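Local coordinates for secreted effector protein SifA (Salmonella typhimurium, PDB 3CXB) that alters host cell physiology during infection, interacting with host PLEKHM2 and being required for endosomal tubulation and the formation of Salmonella-induced filaments, at residues 29-34 with 45-50; 36-41 with 74-79. All coordinates share one frame; numbering follows the deposited sequence.

Contact 1 (29-34 with 45-50); sequences VLWEKI and KADRCL
Trp31 is the large bump on this helix pair: its indole reaches across from helix 25-34 and settles against three residues of helix 42-54. CG stands anti to the backbone N; chi1 of -175° carries the indole toward helix 42-54, and chi2 of -115° turns its six-membered part to the front. There CZ3 has Ala46 CB near the ring plane, at the edge, 4.3 Å away, while CB of Asp47 sits over one face, offset toward the rim, 4.3 Å from CH2. Leu50 forms the other wall, its CD1 meeting Trp31 CE3 obliquely at 3.6 Å. The small Ala46 thus forms the floor of a hollow between Asp47 and Leu50. The short helical segments run roughly antiparallel, at 146°, as two consecutive helices of an N-terminal helix-loop-helix hairpin; their axes come no closer than 11.9 Å, a wide spacing filled by the bulky Trp31 and Leu50. Leu50 supplies the return bump. Its two methyls divide the work: CD1 lies against the indole and, more loosely, 4.4 Å from Ile34 CG2, whereas CD2 touches Leu30 CD2 at 4.0 Å, the two leucines crossing obliquely. Leu30, Ile34 and Leu50 are buried, but the Asp47 side is more polar. Asp47 OD2, over the indole face, forms a salt bridge with Lys23, which also makes a cation-pi contact with Trp31.

Contact 2 (36-41 with 74-79); sequences DFFFST and ELACAS
Phe38 and Phe39 both turn ring edges toward the backbone where helix 62-75 ends, at Leu75 and Ala76. Phe38 CG is anti to its own carbonyl carbon (chi1 -40°), and the CD2-CE2 side of the ring meets the helix exit: CD2 lies 3.3 Å from Leu75 C, which is in the ring plane, with Ala76 N also near that plane. The same edge touches aliphatic carbon on both residues, CD2 reaching Leu75 CB at 3.6 Å and CE2 reaching Ala76 CB at 3.7 Å. Phe37 CB rests above one face of this ring, offset toward its rim, so the neighbouring residue packs on a face while the helix end takes the edge. Phe39 uses the crowded first-torsion position between backbone N and carbonyl carbon (chi1 59°); its ring directs CE1 at Leu75 O, in plane at 3.4 Å, although the high B-factors there make its exact pose less secure. Ala76 is the first residue to leave helical phi/psi after helix 62-75, and the contact joins this helix exit to the loop following helix 25-34. One backbone hydrogen bond fastens the two segments: the Cys77 N-H is donated to Phe37 O over 3.1 Å, with an N-H...O angle of 147° and the donor in the carbonyl plane. This bond is the main polar link; a bent CA-H...O contact from Ala76 CA to the same Phe37 O is subsidiary. Ala76 O accepts a hydrogen bond from Arg81 NE, linking the extended connection to helix 78-81. Away from that backbone bond, Phe38 and Leu75 also pack onto Ala46 of helix 42-54.

In the fold
From the N terminus, the chain runs through helix 25-34, a loop, helix 42-54 and helix 62-75. Contact 1 closes the first loop, bringing 45-50 back onto 29-34 across ten intervening residues. Contact 2 starts inside that loop, at 36-41, and closes a longer one at 74-79, so the two cross along the chain: 36-41 falls between the segments of contact 1, and 45-50 between those of contact 2. Their centres are 11 Å apart. They meet around Ala46, whose N is 3.6 Å from Leu75 CD1 and whose CB is 3.7 Å from Phe38 CZ. Together they tie three successive N-terminal helices and the first interhelical loop into one unit.

Contact 1 (29-34 with 45-50)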
ATOM      1  N   VAL A  29     -20.920 -19.709  -9.757  1.00 50.06           N
ATOM      2  CA  VAL A  29     -20.885 -20.644  -8.653  1.00 48.02           C
ATOM      3  C   VAL A  29     -20.299 -19.941  -7.426  1.00 47.29           C
ATOM      4  O   VAL A  29     -20.715 -20.193  -6.301  1.00 47.92           O
ATOM      5  CB  VAL A  29     -20.049 -21.913  -9.018  1.00 50.46           C
ATOM      6  CG1 VAL A  29     -18.708 -21.511  -9.530  1.00 54.47           C
ATOM      7  CG2 VAL A  29     -19.871 -22.810  -7.808  1.00 49.79           C
ATOM      8  N   LEU A  30     -19.350 -19.038  -7.639  1.00 45.73           N
ATOM      9  CA  LEU A  30     -18.739 -18.348  -6.510  1.00 42.70           C
ATOM     10  C   LEU A  30     -19.695 -17.321  -5.960  1.00 43.83           C
ATOM     11  O   LEU A  30     -19.828 -17.164  -4.751  1.00 40.82           O
ATOM     12  CB  LEU A  30     -17.448 -17.643  -6.922  1.00 39.42           C
ATOM     13  CG  LEU A  30     -16.930 -16.708  -5.826  1.00 35.54           C
ATOM     14  CD1 LEU A  30     -16.672 -17.501  -4.560  1.00 37.64           C
ATOM     15  CD2 LEU A  30     -15.675 -16.039  -6.266  1.00 31.63           C
ATOM     16  N   TRP A  31     -20.366 -16.625  -6.869  1.00 44.84           N
ATOM     17  CA  TRP A  31     -21.292 -15.588  -6.468  1.00 48.00           C
ATOM     18  C   TRP A  31     -22.487 -16.152  -5.728  1.00 49.85           C
ATOM     19  O   TRP A  31     -22.971 -15.547  -4.771  1.00 50.36           O
ATOM     20  CB  TRP A  31     -21.761 -14.793  -7.678  1.00 48.56           C
ATOM     21  CG  TRP A  31     -22.634 -13.646  -7.295  1.00 49.54           C
ATOM     22  CD1 TRP A  31     -23.953 -13.484  -7.601  1.00 49.71           C
ATOM     23  CD2 TRP A  31     -22.267 -12.526  -6.484  1.00 50.15           C
ATOM     24  NE1 TRP A  31     -24.435 -12.336  -7.030  1.00 51.07           N
ATOM     25  CE2 TRP A  31     -23.419 -11.725  -6.339  1.00 51.75           C
ATOM     26  CE3 TRP A  31     -21.076 -12.122  -5.861  1.00 48.56           C
ATOM     27  CZ2 TRP A  31     -23.417 -10.543  -5.597  1.00 49.63           C
ATOM     28  CZ3 TRP A  31     -21.076 -10.951  -5.122  1.00 47.66           C
ATOM     29  CH2 TRP A  31     -22.241 -10.175  -4.998  1.00 48.84           C
ATOM     30  N   GLU A  32     -22.963 -17.312  -6.169  1.00 51.22           N
ATOM     31  CA  GLU A  32     -24.103 -17.937  -5.527  1.00 51.23           C
ATOM     32  C   GLU A  32     -23.750 -18.377  -4.120  1.00 50.17           C
ATOM     33  O   GLU A  32     -24.628 -18.666  -3.320  1.00 51.29           O
ATOM     34  CB  GLU A  32     -24.576 -19.146  -6.325  1.00 52.16           C
ATOM     35  CG  GLU A  32     -26.079 -19.335  -6.285  1.00 55.91           C
ATOM     36  CD  GLU A  32     -26.815 -18.072  -6.689  1.00 58.93           C
ATOM     37  OE1 GLU A  32     -26.465 -17.497  -7.748  1.00 60.23           O
ATOM     38  OE2 GLU A  32     -27.739 -17.656  -5.953  1.00 61.56           O
ATOM     39  N   LYS A  33     -22.465 -18.421  -3.804  1.00 50.58           N
ATOM     40  CA  LYS A  33     -22.065 -18.839  -2.474  1.00 52.61           C
ATOM     41  C   LYS A  33     -21.603 -17.685  -1.594  1.00 54.12           C
ATOM     42  O   LYS A  33     -21.612 -17.795  -0.368  1.00 53.70           O
ATOM     43  CB  LYS A  33     -20.952 -19.887  -2.574  1.00 56.33           C
ATOM     44  CG  LYS A  33     -21.395 -21.177  -3.264  1.00 62.20           C
ATOM     45  CD  LYS A  33     -20.331 -22.265  -3.232  1.00 64.25           C
ATOM     46  CE  LYS A  33     -20.876 -23.548  -3.856  1.00 68.09           C
ATOM     47  NZ  LYS A  33     -19.915 -24.687  -3.797  1.00 71.24           N
ATOM     48  N   ILE A  34     -21.200 -16.583  -2.223  1.00 53.61           N
ATOM     49  CA  ILE A  34     -20.690 -15.413  -1.505  1.00 51.63           C
ATOM     50  C   ILE A  34     -21.755 -14.305  -1.476  1.00 53.25           C
ATOM     51  O   ILE A  34     -21.742 -13.420  -0.619  1.00 49.85           O
ATOM     52  CB  ILE A  34     -19.352 -14.911  -2.185  1.00 53.39           C
ATOM     53  CG1 ILE A  34     -18.470 -14.173  -1.178  1.00 52.61           C
ATOM     54  CG2 ILE A  34     -19.648 -13.991  -3.343  1.00 49.15           C
ATOM     55  CD1 ILE A  34     -17.953 -15.061  -0.065  1.00 55.38           C
ATOM     56  N   LYS A  45     -21.457  -3.666  -5.667  1.00 44.69           N
ATOM     57  CA  LYS A  45     -20.064  -3.257  -5.574  1.00 46.56           C
ATOM     58  C   LYS A  45     -19.114  -4.458  -5.395  1.00 46.46           C
ATOM     59  O   LYS A  45     -18.021  -4.489  -5.971  1.00 47.15           O
ATOM     60  CB  LYS A  45     -19.866  -2.267  -4.423  1.00 48.78           C
ATOM     61  CG  LYS A  45     -20.551  -0.919  -4.634  1.00 53.42           C
ATOM     62  CD  LYS A  45     -20.400  -0.018  -3.404  1.00 55.43           C
ATOM     63  CE  LYS A  45     -21.144   1.309  -3.570  1.00 57.29           C
ATOM     64  NZ  LYS A  45     -20.922   2.255  -2.432  1.00 58.43           N
ATOM     65  N   ALA A  46     -19.513  -5.444  -4.603  1.00 45.41           N
ATOM     66  CA  ALA A  46     -18.667  -6.618  -4.403  1.00 45.93           C
ATOM     67  C   ALA A  46     -18.605  -7.417  -5.709  1.00 45.04           C
ATOM     68  O   ALA A  46     -17.668  -8.181  -5.957  1.00 43.14           O
ATOM     69  CB  ALA A  46     -19.229  -7.491  -3.273  1.00 41.77           C
ATOM     70  N   ASP A  47     -19.619  -7.224  -6.539  1.00 46.36           N
ATOM     71  CA  ASP A  47     -19.708  -7.913  -7.812  1.00 48.98           C
ATOM     72  C   ASP A  47     -18.715  -7.306  -8.793  1.00 51.70           C
ATOM     73  O   ASP A  47     -18.041  -8.020  -9.540  1.00 48.29           O
ATOM     74  CB  ASP A  47     -21.136  -7.804  -8.353  1.00 47.83           C
ATOM     75  CG  ASP A  47     -21.298  -8.436  -9.716  1.00 50.05           C
ATOM     76  OD1 ASP A  47     -20.772  -7.887 -10.695  1.00 54.60           O
ATOM     77  OD2 ASP A  47     -21.946  -9.490  -9.822  1.00 52.54           O
ATOM     78  N   ARG A  48     -18.625  -5.981  -8.789  1.00 56.11           N
ATOM     79  CA  ARG A  48     -17.696  -5.317  -9.681  1.00 59.61           C
ATOM     80  C   ARG A  48     -16.277  -5.578  -9.193  1.00 53.78           C
ATOM     81  O   ARG A  48     -15.347  -5.637  -9.990  1.00 55.04           O
ATOM     82  CB  ARG A  48     -17.989  -3.818  -9.750  1.00 71.57           C
ATOM     83  CG  ARG A  48     -17.871  -3.254 -11.166  1.00 89.21           C
ATOM     84  CD  ARG A  48     -18.720  -4.058 -12.146  1.00105.60           C
ATOM     85  NE  ARG A  48     -18.653  -3.532 -13.507  1.00122.09           N
ATOM     86  CZ  ARG A  48     -19.259  -4.087 -14.557  1.00130.82           C
ATOM     87  NH1 ARG A  48     -19.979  -5.190 -14.405  1.00135.88           N
ATOM     88  NH2 ARG A  48     -19.147  -3.535 -15.760  1.00136.31           N
ATOM     89  N   CYS A  49     -16.113  -5.738  -7.884  1.00 48.41           N
ATOM     90  CA  CYS A  49     -14.806  -6.049  -7.320  1.00 43.76           C
ATOM     91  C   CYS A  49     -14.304  -7.351  -7.936  1.00 42.18           C
ATOM     92  O   CYS A  49     -13.248  -7.403  -8.568  1.00 42.13           O
ATOM     93  CB  CYS A  49     -14.905  -6.252  -5.815  1.00 44.07           C
ATOM     94  SG  CYS A  49     -14.849  -4.763  -4.832  1.00 41.50           S
ATOM     95  N   LEU A  50     -15.077  -8.409  -7.730  1.00 39.99           N
ATOM     96  CA  LEU A  50     -14.737  -9.717  -8.255  1.00 37.18           C
ATOM     97  C   LEU A  50     -14.414  -9.602  -9.731  1.00 37.30           C
ATOM     98  O   LEU A  50     -13.408 -10.140 -10.204  1.00 37.83           O
ATOM     99  CB  LEU A  50     -15.905 -10.677  -8.058  1.00 35.86           C
ATOM    100  CG  LEU A  50     -16.197 -11.095  -6.618  1.00 35.52           C
ATOM    101  CD1 LEU A  50     -17.563 -11.769  -6.527  1.00 37.58           C
ATOM    102  CD2 LEU A  50     -15.103 -12.041  -6.143  1.00 33.00           C
TER

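Contact 2 (36-41 with 74-79)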
ATOM      1  N   ASP A  36     -24.773 -13.766  -0.393  1.00 69.64           N
ATOM      2  CA  ASP A  36     -25.423 -13.323   0.833  1.00 74.43           C
ATOM      3  C   ASP A  36     -24.465 -12.753   1.851  1.00 74.29           C
ATOM      4  O   ASP A  36     -24.874 -12.355   2.934  1.00 73.85           O
ATOM      5  CB  ASP A  36     -26.216 -14.471   1.463  1.00 79.61           C
ATOM      6  CG  ASP A  36     -27.253 -15.055   0.515  1.00 85.63           C
ATOM      7  OD1 ASP A  36     -28.120 -14.300   0.016  1.00 87.50           O
ATOM      8  OD2 ASP A  36     -27.193 -16.280   0.272  1.00 91.31           O
ATOM      9  N   PHE A  37     -23.189 -12.705   1.505  1.00 75.80           N
ATOM     10  CA  PHE A  37     -22.198 -12.161   2.418  1.00 77.43           C
ATOM     11  C   PHE A  37     -22.269 -10.638   2.495  1.00 77.27           C
ATOM     12  O   PHE A  37     -21.618 -10.027   3.341  1.00 77.62           O
ATOM     13  CB  PHE A  37     -20.796 -12.575   1.973  1.00 79.24           C
ATOM     14  CG  PHE A  37     -20.446 -13.991   2.310  1.00 82.87           C
ATOM     15  CD1 PHE A  37     -21.240 -15.046   1.869  1.00 84.84           C
ATOM     16  CD2 PHE A  37     -19.310 -14.275   3.063  1.00 84.75           C
ATOM     17  CE1 PHE A  37     -20.911 -16.371   2.175  1.00 85.72           C
ATOM     18  CE2 PHE A  37     -18.970 -15.593   3.375  1.00 86.10           C
ATOM     19  CZ  PHE A  37     -19.775 -16.645   2.928  1.00 86.58           C
ATOM     20  N   PHE A  38     -23.062 -10.029   1.618  1.00 78.92           N
ATOM     21  CA  PHE A  38     -23.174  -8.574   1.580  1.00 82.46           C
ATOM     22  C   PHE A  38     -24.607  -8.064   1.577  1.00 90.19           C
ATOM     23  O   PHE A  38     -25.497  -8.693   1.003  1.00 90.42           O
ATOM     24  CB  PHE A  38     -22.464  -8.044   0.346  1.00 72.24           C
ATOM     25  CG  PHE A  38     -21.178  -8.737   0.056  1.00 61.43           C
ATOM     26  CD1 PHE A  38     -21.150  -9.843  -0.773  1.00 56.12           C
ATOM     27  CD2 PHE A  38     -19.982  -8.260   0.579  1.00 56.53           C
ATOM     28  CE1 PHE A  38     -19.947 -10.469  -1.081  1.00 53.41           C
ATOM     29  CE2 PHE A  38     -18.776  -8.878   0.281  1.00 52.17           C
ATOM     30  CZ  PHE A  38     -18.757  -9.980  -0.555  1.00 51.92           C
ATOM     31  N   PHE A  39     -24.809  -6.906   2.202  1.00 98.21           N
ATOM     32  CA  PHE A  39     -26.128  -6.288   2.300  1.00107.03           C
ATOM     33  C   PHE A  39     -26.699  -5.837   0.952  1.00103.76           C
ATOM     34  O   PHE A  39     -26.402  -6.428  -0.088  1.00101.29           O
ATOM     35  CB  PHE A  39     -26.082  -5.102   3.263  1.00121.21           C
ATOM     36  CG  PHE A  39     -25.111  -4.032   2.860  1.00138.41           C
ATOM     37  CD1 PHE A  39     -23.746  -4.295   2.823  1.00146.58           C
ATOM     38  CD2 PHE A  39     -25.559  -2.752   2.532  1.00146.61           C
ATOM     39  CE1 PHE A  39     -22.835  -3.303   2.470  1.00154.00           C
ATOM     40  CE2 PHE A  39     -24.653  -1.748   2.176  1.00153.83           C
ATOM     41  CZ  PHE A  39     -23.289  -2.025   2.146  1.00155.73           C
ATOM     42  N   SER A  40     -27.519  -4.788   0.982  1.00100.20           N
ATOM     43  CA  SER A  40     -28.170  -4.259  -0.212  1.00 92.83           C
ATOM     44  C   SER A  40     -27.234  -3.795  -1.331  1.00 85.88           C
ATOM     45  O   SER A  40     -26.769  -4.593  -2.142  1.00 85.92           O
ATOM     46  CB  SER A  40     -29.105  -3.109   0.180  1.00 94.35           C
ATOM     47  OG  SER A  40     -29.750  -2.568  -0.960  1.00101.72           O
ATOM     48  N   THR A  41     -26.978  -2.495  -1.376  1.00 79.21           N
ATOM     49  CA  THR A  41     -26.122  -1.900  -2.392  1.00 72.00           C
ATOM     50  C   THR A  41     -24.732  -2.498  -2.397  1.00 69.39           C
ATOM     51  O   THR A  41     -23.981  -2.338  -3.356  1.00 69.31           O
ATOM     52  CB  THR A  41     -25.985  -0.403  -2.146  1.00 70.10           C
ATOM     53  OG1 THR A  41     -27.281   0.199  -2.178  1.00 68.35           O
ATOM     54  CG2 THR A  41     -25.090   0.233  -3.189  1.00 70.51           C
ATOM     55  N   GLU A  74     -14.622  -5.605   3.913  1.00 42.16           N
ATOM     56  CA  GLU A  74     -15.302  -4.427   4.425  1.00 43.84           C
ATOM     57  C   GLU A  74     -16.759  -4.386   3.927  1.00 42.61           C
ATOM     58  O   GLU A  74     -17.644  -3.928   4.641  1.00 42.88           O
ATOM     59  CB  GLU A  74     -14.537  -3.171   3.994  1.00 48.17           C
ATOM     60  CG  GLU A  74     -14.732  -1.939   4.879  1.00 57.41           C
ATOM     61  CD  GLU A  74     -16.136  -1.334   4.785  1.00 62.55           C
ATOM     62  OE1 GLU A  74     -16.632  -1.127   3.654  1.00 65.25           O
ATOM     63  OE2 GLU A  74     -16.744  -1.048   5.843  1.00 65.64           O
ATOM     64  N   LEU A  75     -17.022  -4.877   2.720  1.00 42.90           N
ATOM     65  CA  LEU A  75     -18.392  -4.860   2.197  1.00 46.26           C
ATOM     66  C   LEU A  75     -19.315  -5.907   2.822  1.00 47.16           C
ATOM     67  O   LEU A  75     -20.537  -5.752   2.835  1.00 43.87           O
ATOM     68  CB  LEU A  75     -18.403  -5.061   0.678  1.00 46.97           C
ATOM     69  CG  LEU A  75     -17.892  -3.910  -0.190  1.00 50.30           C
ATOM     70  CD1 LEU A  75     -17.869  -4.343  -1.655  1.00 50.26           C
ATOM     71  CD2 LEU A  75     -18.783  -2.685   0.005  1.00 50.60           C
ATOM     72  N   ALA A  76     -18.733  -6.982   3.327  1.00 49.16           N
ATOM     73  CA  ALA A  76     -19.532  -8.037   3.919  1.00 50.20           C
ATOM     74  C   ALA A  76     -19.975  -7.633   5.315  1.00 50.02           C
ATOM     75  O   ALA A  76     -19.316  -6.827   5.968  1.00 47.89           O
ATOM     76  CB  ALA A  76     -18.730  -9.322   3.969  1.00 48.64           C
ATOM     77  N   CYS A  77     -21.094  -8.192   5.767  1.00 51.32           N
ATOM     78  CA  CYS A  77     -21.599  -7.888   7.092  1.00 54.72           C
ATOM     79  C   CYS A  77     -20.645  -8.496   8.119  1.00 55.34           C
ATOM     80  O   CYS A  77     -19.904  -9.427   7.802  1.00 58.04           O
ATOM     81  CB  CYS A  77     -23.020  -8.447   7.267  1.00 57.38           C
ATOM     82  SG  CYS A  77     -23.240 -10.259   7.057  1.00 62.34           S
ATOM     83  N   ALA A  78     -20.656  -7.965   9.337  1.00 56.62           N
ATOM     84  CA  ALA A  78     -19.778  -8.458  10.403  1.00 59.39           C
ATOM     85  C   ALA A  78     -19.941  -9.957  10.655  1.00 59.66           C
ATOM     86  O   ALA A  78     -18.989 -10.642  11.011  1.00 59.45           O
ATOM     87  CB  ALA A  78     -20.037  -7.682  11.690  1.00 58.45           C
ATOM     88  N   SER A  79     -21.154 -10.456  10.475  1.00 62.61           N
ATOM     89  CA  SER A  79     -21.426 -11.873  10.678  1.00 64.61           C
ATOM     90  C   SER A  79     -20.463 -12.709   9.844  1.00 64.50           C
ATOM     91  O   SER A  79     -19.861 -13.657  10.340  1.00 66.75           O
ATOM     92  CB  SER A  79     -22.863 -12.216  10.258  1.00 67.12           C
ATOM     93  OG  SER A  79     -23.814 -11.343  10.843  1.00 69.60           O
TER